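Local coordinates for hemerythrin HHE cation binding domain protein (Mycobacterium kansasii, PDB 6TYJ) that binds zinc and ferric ions within a hemerythrin-type helical bundle, at residues Ile30-Phe44 with Leu90-Trp104. Residues are numbered along the deposited sequence; the frame is centred on the assembly and turned at random.
Sequences ISEAPVNSEERHALF and LLRTPQSEPGYEDEW
Asn36 and Gln95 bring the interhelical loops closest, CA to CA 4.9 Å, while the axes of 38-44 and 100-104 come no nearer than 15.0 Å, at 29° to each other. Asn36 N donates to Gln95 OE1 at 2.8 Å, in the carbonyl plane. The Gln95 amide lies over one face of the His41 imidazole, planes 22° apart, and His41 NE2 donates to Asn36 OD1 at 2.7 Å, tying the loop back to its own helix. Extended from CG to NE, Arg40 grips Tyr100 OH side-on, donating from NE (3.0 Å) and NH2 (3.1 Å). Its NH1 donates to Ala33 O, and water links NH2 to Glu101 OE1. The guanidinium stands on edge over the five-membered ring of Trp104, NH2 foremost, a cation-pi contact, on the indole face that Ile30 CG2 also covers, 3.7 Å from the six-membered ring centroid. With CG anti to its backbone N (chi1 164°), Trp104 fits among Ile30, Ser31, Arg40 and Phe44; NE1 donates nearly straight to Ser31 OG at 2.9 Å. Leu91 CD2 meets the Phe44 ring edge at CE2, and Leu90 CD2 touches CE1. These contacts close one end of the hemerythrin-type helical bundle, joining loop 33-37 to loop 92-99.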
loop_
_atom_site.group_PDB
_atom_site.type_symbol
_atom_site.label_atom_id
_atom_site.label_comp_id
_atom_site.label_asym_id
_atom_site.label_seq_id
_atom_site.Cartn_x
_atom_site.Cartn_y
_atom_site.Cartn_z
ATOM N N ILE A 30 -0.789 -12.788 7.832
ATOM C CA ILE A 30 -1.125 -13.671 6.720
ATOM C C ILE A 30 -0.146 -14.828 6.652
ATOM O O ILE A 30 -0.549 -15.998 6.610
ATOM C CB ILE A 30 -1.158 -12.878 5.403
ATOM C CG1 ILE A 30 -2.322 -11.904 5.465
ATOM C CG2 ILE A 30 -1.281 -13.849 4.211
ATOM C CD1 ILE A 30 -2.224 -10.813 4.417
ATOM N N SER A 31 1.161 -14.519 6.678
ATOM C CA SER A 31 2.187 -15.559 6.585
ATOM C C SER A 31 2.057 -16.576 7.694
ATOM O O SER A 31 2.368 -17.765 7.497
ATOM C CB SER A 31 3.582 -14.948 6.660
ATOM O OG SER A 31 3.805 -14.023 5.625
ATOM N N GLU A 32 1.638 -16.135 8.873
ATOM C CA GLU A 32 1.608 -17.023 10.024
ATOM C C GLU A 32 0.359 -17.890 10.065
ATOM O O GLU A 32 0.367 -18.921 10.753
ATOM C CB GLU A 32 1.705 -16.217 11.324
ATOM C CG GLU A 32 3.065 -15.605 11.627
ATOM C CD GLU A 32 2.989 -14.578 12.763
ATOM O OE1 GLU A 32 1.868 -14.090 13.055
ATOM O OE2 GLU A 32 4.042 -14.254 13.358
ATOM N N ALA A 33 -0.714 -17.497 9.348
ATOM C CA ALA A 33 -1.959 -18.236 9.348
ATOM C C ALA A 33 -1.868 -19.429 8.391
ATOM O O ALA A 33 -1.098 -19.409 7.423
ATOM C CB ALA A 33 -3.106 -17.311 8.933
ATOM N N PRO A 34 -2.583 -20.507 8.681
ATOM C CA PRO A 34 -2.483 -21.703 7.835
ATOM C C PRO A 34 -2.978 -21.405 6.423
ATOM O O PRO A 34 -3.912 -20.624 6.228
ATOM C CB PRO A 34 -3.382 -22.718 8.554
ATOM C CG PRO A 34 -3.411 -22.261 9.993
ATOM C CD PRO A 34 -3.400 -20.725 9.881
ATOM N N VAL A 35 -2.342 -22.045 5.433
ATOM C CA VAL A 35 -2.696 -21.799 4.036
ATOM C C VAL A 35 -4.120 -22.266 3.777
ATOM O O VAL A 35 -4.515 -23.367 4.169
ATOM C CB VAL A 35 -1.689 -22.478 3.088
ATOM C CG1 VAL A 35 -2.184 -22.402 1.658
ATOM C CG2 VAL A 35 -0.372 -21.757 3.142
ATOM N N ASN A 36 -4.927 -21.376 3.170
ATOM C CA ASN A 36 -6.315 -21.630 2.793
ATOM C C ASN A 36 -7.264 -21.616 3.988
ATOM O O ASN A 36 -8.434 -22.002 3.844
ATOM C CB ASN A 36 -6.465 -22.934 1.990
ATOM C CG ASN A 36 -7.686 -22.922 1.059
ATOM O OD1 ASN A 36 -8.163 -21.859 0.643
ATOM N ND2 ASN A 36 -8.198 -24.094 0.740
ATOM N N SER A 37 -6.807 -21.165 5.156
ATOM C CA SER A 37 -7.659 -21.051 6.328
ATOM C C SER A 37 -8.584 -19.848 6.193
ATOM O O SER A 37 -8.285 -18.903 5.469
ATOM C CB SER A 37 -6.820 -20.912 7.608
ATOM O OG SER A 37 -5.979 -19.757 7.602
ATOM N N GLU A 38 -9.729 -19.931 6.878
ATOM C CA GLU A 38 -10.645 -18.786 6.987
ATOM C C GLU A 38 -9.918 -17.524 7.436
ATOM O O GLU A 38 -10.158 -16.422 6.910
ATOM C CB GLU A 38 -11.754 -19.120 7.989
ATOM C CG GLU A 38 -12.602 -20.312 7.636
ATOM C CD GLU A 38 -13.373 -20.890 8.826
ATOM O OE1 GLU A 38 -13.096 -20.547 10.002
ATOM O OE2 GLU A 38 -14.268 -21.712 8.573
ATOM N N GLU A 39 -9.058 -17.671 8.443
ATOM C CA GLU A 39 -8.304 -16.552 8.985
ATOM C C GLU A 39 -7.408 -15.929 7.929
ATOM O O GLU A 39 -7.371 -14.697 7.792
ATOM C CB GLU A 39 -7.475 -17.029 10.183
ATOM C CG GLU A 39 -6.675 -15.922 10.811
ATOM C CD GLU A 39 -5.655 -16.387 11.855
ATOM O OE1 GLU A 39 -5.577 -17.606 12.138
ATOM O OE2 GLU A 39 -4.922 -15.514 12.379
ATOM N N ARG A 40 -6.703 -16.757 7.155
ATOM C CA ARG A 40 -5.784 -16.207 6.159
ATOM C C ARG A 40 -6.547 -15.478 5.060
ATOM O O ARG A 40 -6.083 -14.447 4.556
ATOM C CB ARG A 40 -4.903 -17.302 5.554
ATOM C CG ARG A 40 -3.652 -16.723 4.880
ATOM C CD ARG A 40 -2.684 -17.874 4.563
ATOM N NE ARG A 40 -1.586 -17.436 3.718
ATOM C CZ ARG A 40 -0.310 -17.715 3.937
ATOM N NH1 ARG A 40 0.053 -18.449 4.991
ATOM N NH2 ARG A 40 0.599 -17.258 3.096
ATOM N N HIS A 41 -7.690 -16.025 4.638
ATOM C CA HIS A 41 -8.473 -15.348 3.601
ATOM C C HIS A 41 -8.975 -13.988 4.064
ATOM O O HIS A 41 -8.935 -13.016 3.294
ATOM C CB HIS A 41 -9.657 -16.217 3.169
ATOM C CG HIS A 41 -9.273 -17.383 2.299
ATOM N ND1 HIS A 41 -8.805 -17.228 1.012
ATOM C CD2 HIS A 41 -9.305 -18.718 2.528
ATOM C CE1 HIS A 41 -8.560 -18.418 0.486
ATOM N NE2 HIS A 41 -8.869 -19.339 1.378
ATOM N N ALA A 42 -9.487 -13.901 5.299
ATOM C CA ALA A 42 -9.954 -12.599 5.798
ATOM C C ALA A 42 -8.803 -11.624 5.907
ATOM O O ALA A 42 -8.925 -10.465 5.496
ATOM C CB ALA A 42 -10.649 -12.744 7.151
ATOM N N LEU A 43 -7.657 -12.085 6.419
ATOM C CA LEU A 43 -6.510 -11.199 6.550
ATOM C C LEU A 43 -6.044 -10.698 5.191
ATOM O O LEU A 43 -5.647 -9.530 5.052
ATOM C CB LEU A 43 -5.386 -11.953 7.272
ATOM C CG LEU A 43 -5.533 -12.105 8.792
ATOM C CD1 LEU A 43 -4.469 -13.143 9.202
ATOM C CD2 LEU A 43 -5.341 -10.783 9.557
ATOM N N PHE A 44 -6.098 -11.552 4.168
ATOM C CA PHE A 44 -5.691 -11.109 2.844
ATOM C C PHE A 44 -6.630 -10.025 2.313
ATOM O O PHE A 44 -6.159 -9.045 1.729
ATOM C CB PHE A 44 -5.637 -12.284 1.877
ATOM C CG PHE A 44 -5.128 -11.908 0.526
ATOM C CD1 PHE A 44 -3.826 -11.470 0.373
ATOM C CD2 PHE A 44 -5.948 -12.009 -0.602
ATOM C CE1 PHE A 44 -3.346 -11.094 -0.895
ATOM C CE2 PHE A 44 -5.461 -11.664 -1.870
ATOM C CZ PHE A 44 -4.161 -11.218 -2.006
ATOM N N LEU A 90 -0.113 -13.330 -8.151
ATOM C CA LEU A 90 -0.500 -14.031 -6.926
ATOM C C LEU A 90 -1.930 -14.537 -7.021
ATOM O O LEU A 90 -2.222 -15.689 -6.679
ATOM C CB LEU A 90 -0.351 -13.099 -5.714
ATOM C CG LEU A 90 -0.904 -13.626 -4.383
ATOM C CD1 LEU A 90 -0.189 -14.938 -3.997
ATOM C CD2 LEU A 90 -0.707 -12.583 -3.320
ATOM N N LEU A 91 -2.838 -13.687 -7.481
ATOM C CA LEU A 91 -4.242 -14.054 -7.556
ATOM C C LEU A 91 -4.520 -15.145 -8.575
ATOM O O LEU A 91 -5.600 -15.739 -8.529
ATOM C CB LEU A 91 -5.079 -12.816 -7.870
ATOM C CG LEU A 91 -4.980 -11.707 -6.822
ATOM C CD1 LEU A 91 -5.717 -10.474 -7.266
ATOM C CD2 LEU A 91 -5.515 -12.216 -5.478
ATOM N N ARG A 92 -3.582 -15.460 -9.464
ATOM C CA ARG A 92 -3.822 -16.595 -10.353
ATOM C C ARG A 92 -3.470 -17.946 -9.729
ATOM O O ARG A 92 -3.703 -18.983 -10.367
ATOM C CB ARG A 92 -3.063 -16.396 -11.664
ATOM C CG ARG A 92 -3.646 -15.258 -12.495
ATOM C CD ARG A 92 -3.135 -15.293 -13.926
ATOM N NE ARG A 92 -1.773 -14.781 -14.029
ATOM C CZ ARG A 92 -1.475 -13.497 -14.219
ATOM N NH1 ARG A 92 -0.208 -13.117 -14.298
ATOM N NH2 ARG A 92 -2.443 -12.592 -14.321
ATOM N N THR A 93 -2.918 -17.965 -8.517
ATOM C CA THR A 93 -2.732 -19.196 -7.748
ATOM C C THR A 93 -3.522 -19.110 -6.442
ATOM O O THR A 93 -3.057 -18.491 -5.470
ATOM C CB THR A 93 -1.247 -19.457 -7.472
ATOM O OG1 THR A 93 -0.526 -19.509 -8.715
ATOM C CG2 THR A 93 -1.047 -20.803 -6.738
ATOM N N PRO A 94 -4.705 -19.723 -6.364
ATOM C CA PRO A 94 -5.462 -19.744 -5.103
ATOM C C PRO A 94 -4.722 -20.516 -4.021
ATOM O O PRO A 94 -3.841 -21.334 -4.301
ATOM C CB PRO A 94 -6.760 -20.477 -5.472
ATOM C CG PRO A 94 -6.805 -20.484 -6.971
ATOM C CD PRO A 94 -5.396 -20.435 -7.446
ATOM N N GLN A 95 -5.138 -20.276 -2.778
ATOM C CA GLN A 95 -4.456 -20.850 -1.621
ATOM C C GLN A 95 -4.577 -22.360 -1.572
ATOM O O GLN A 95 -3.752 -23.014 -0.925
ATOM C CB GLN A 95 -4.989 -20.232 -0.324
ATOM C CG GLN A 95 -4.749 -18.704 -0.248
ATOM C CD GLN A 95 -4.971 -18.122 1.125
ATOM O OE1 GLN A 95 -4.846 -18.803 2.134
ATOM N NE2 GLN A 95 -5.325 -16.834 1.173
ATOM N N SER A 96 -5.550 -22.936 -2.257
ATOM C CA SER A 96 -5.653 -24.395 -2.280
ATOM C C SER A 96 -4.609 -25.042 -3.180
ATOM O O SER A 96 -4.410 -26.267 -3.099
ATOM C CB SER A 96 -7.041 -24.796 -2.752
ATOM O OG SER A 96 -7.287 -24.246 -4.033
ATOM N N GLU A 97 -3.898 -24.239 -4.043
ATOM C CA GLU A 97 -3.007 -24.858 -5.018
ATOM C C GLU A 97 -1.596 -25.031 -4.459
ATOM O O GLU A 97 -1.145 -24.232 -3.633
ATOM C CB GLU A 97 -2.943 -24.001 -6.280
ATOM C CG GLU A 97 -4.237 -23.988 -7.055
ATOM C CD GLU A 97 -4.063 -23.611 -8.521
ATOM O OE1 GLU A 97 -3.005 -23.056 -8.889
ATOM O OE2 GLU A 97 -4.996 -23.885 -9.305
ATOM N N PRO A 98 -0.876 -26.065 -4.914
ATOM C CA PRO A 98 0.446 -26.344 -4.329
ATOM C C PRO A 98 1.439 -25.193 -4.377
ATOM O O PRO A 98 2.119 -24.942 -3.375
ATOM C CB PRO A 98 0.921 -27.559 -5.141
ATOM C CG PRO A 98 -0.359 -28.299 -5.486
ATOM C CD PRO A 98 -1.351 -27.153 -5.779
ATOM N N GLY A 99 1.564 -24.489 -5.493
ATOM C CA GLY A 99 2.525 -23.394 -5.522
ATOM C C GLY A 99 2.115 -22.080 -4.875
ATOM O O GLY A 99 2.743 -21.041 -5.137
ATOM N N TYR A 100 1.085 -22.090 -4.024
ATOM C CA TYR A 100 0.574 -20.827 -3.494
ATOM C C TYR A 100 1.601 -20.138 -2.601
ATOM O O TYR A 100 1.838 -18.929 -2.731
ATOM C CB TYR A 100 -0.745 -21.019 -2.730
ATOM C CG TYR A 100 -0.998 -19.809 -1.806
ATOM C CD1 TYR A 100 -1.454 -18.587 -2.300
ATOM C CD2 TYR A 100 -0.722 -19.901 -0.444
ATOM C CE1 TYR A 100 -1.627 -17.514 -1.435
ATOM C CE2 TYR A 100 -0.894 -18.851 0.413
ATOM C CZ TYR A 100 -1.346 -17.656 -0.072
ATOM O OH TYR A 100 -1.498 -16.625 0.847
ATOM N N GLU A 101 2.199 -20.870 -1.663
ATOM C CA GLU A 101 3.052 -20.206 -0.685
ATOM C C GLU A 101 4.277 -19.572 -1.342
ATOM O O GLU A 101 4.714 -18.489 -0.919
ATOM C CB GLU A 101 3.464 -21.194 0.403
ATOM C CG GLU A 101 3.911 -20.519 1.684
ATOM C CD GLU A 101 3.849 -21.447 2.887
ATOM O OE1 GLU A 101 3.704 -20.935 4.016
ATOM O OE2 GLU A 101 3.945 -22.680 2.701
ATOM N N ASP A 102 4.816 -20.196 -2.394
ATOM C CA ASP A 102 5.870 -19.545 -3.171
ATOM C C ASP A 102 5.390 -18.227 -3.765
ATOM O O ASP A 102 6.118 -17.231 -3.746
ATOM C CB ASP A 102 6.358 -20.463 -4.286
ATOM C CG ASP A 102 7.397 -21.428 -3.823
ATOM O OD1 ASP A 102 7.824 -21.337 -2.654
ATOM O OD2 ASP A 102 7.783 -22.278 -4.644
ATOM N N GLU A 103 4.164 -18.200 -4.309
ATOM C CA GLU A 103 3.650 -16.954 -4.873
ATOM C C GLU A 103 3.423 -15.908 -3.791
ATOM O O GLU A 103 3.715 -14.722 -4.000
ATOM C CB GLU A 103 2.355 -17.215 -5.643
ATOM C CG GLU A 103 2.512 -18.129 -6.868
ATOM C CD GLU A 103 3.453 -17.569 -7.932
ATOM O OE1 GLU A 103 3.733 -16.347 -7.939
ATOM O OE2 GLU A 103 3.929 -18.362 -8.766
ATOM N N TRP A 104 2.905 -16.320 -2.634
ATOM C CA TRP A 104 2.712 -15.361 -1.548
ATOM C C TRP A 104 4.045 -14.746 -1.136
ATOM O O TRP A 104 4.157 -13.524 -0.976
ATOM C CB TRP A 104 2.033 -16.031 -0.348
ATOM C CG TRP A 104 2.180 -15.188 0.889
ATOM C CD1 TRP A 104 2.969 -15.438 1.961
ATOM C CD2 TRP A 104 1.579 -13.911 1.119
ATOM N NE1 TRP A 104 2.878 -14.407 2.876
ATOM C CE2 TRP A 104 2.022 -13.462 2.379
ATOM C CE3 TRP A 104 0.681 -13.117 0.394
ATOM C CZ2 TRP A 104 1.619 -12.251 2.930
ATOM C CZ3 TRP A 104 0.281 -11.901 0.937
ATOM C CH2 TRP A 104 0.750 -11.485 2.195
HETATM O O HOH W 1 3.168 -18.221 4.279
HETATM O O HOH W 2 -8.195 -21.535 -2.214
HETATM O O HOH W 3 -7.357 -14.970 -0.077
#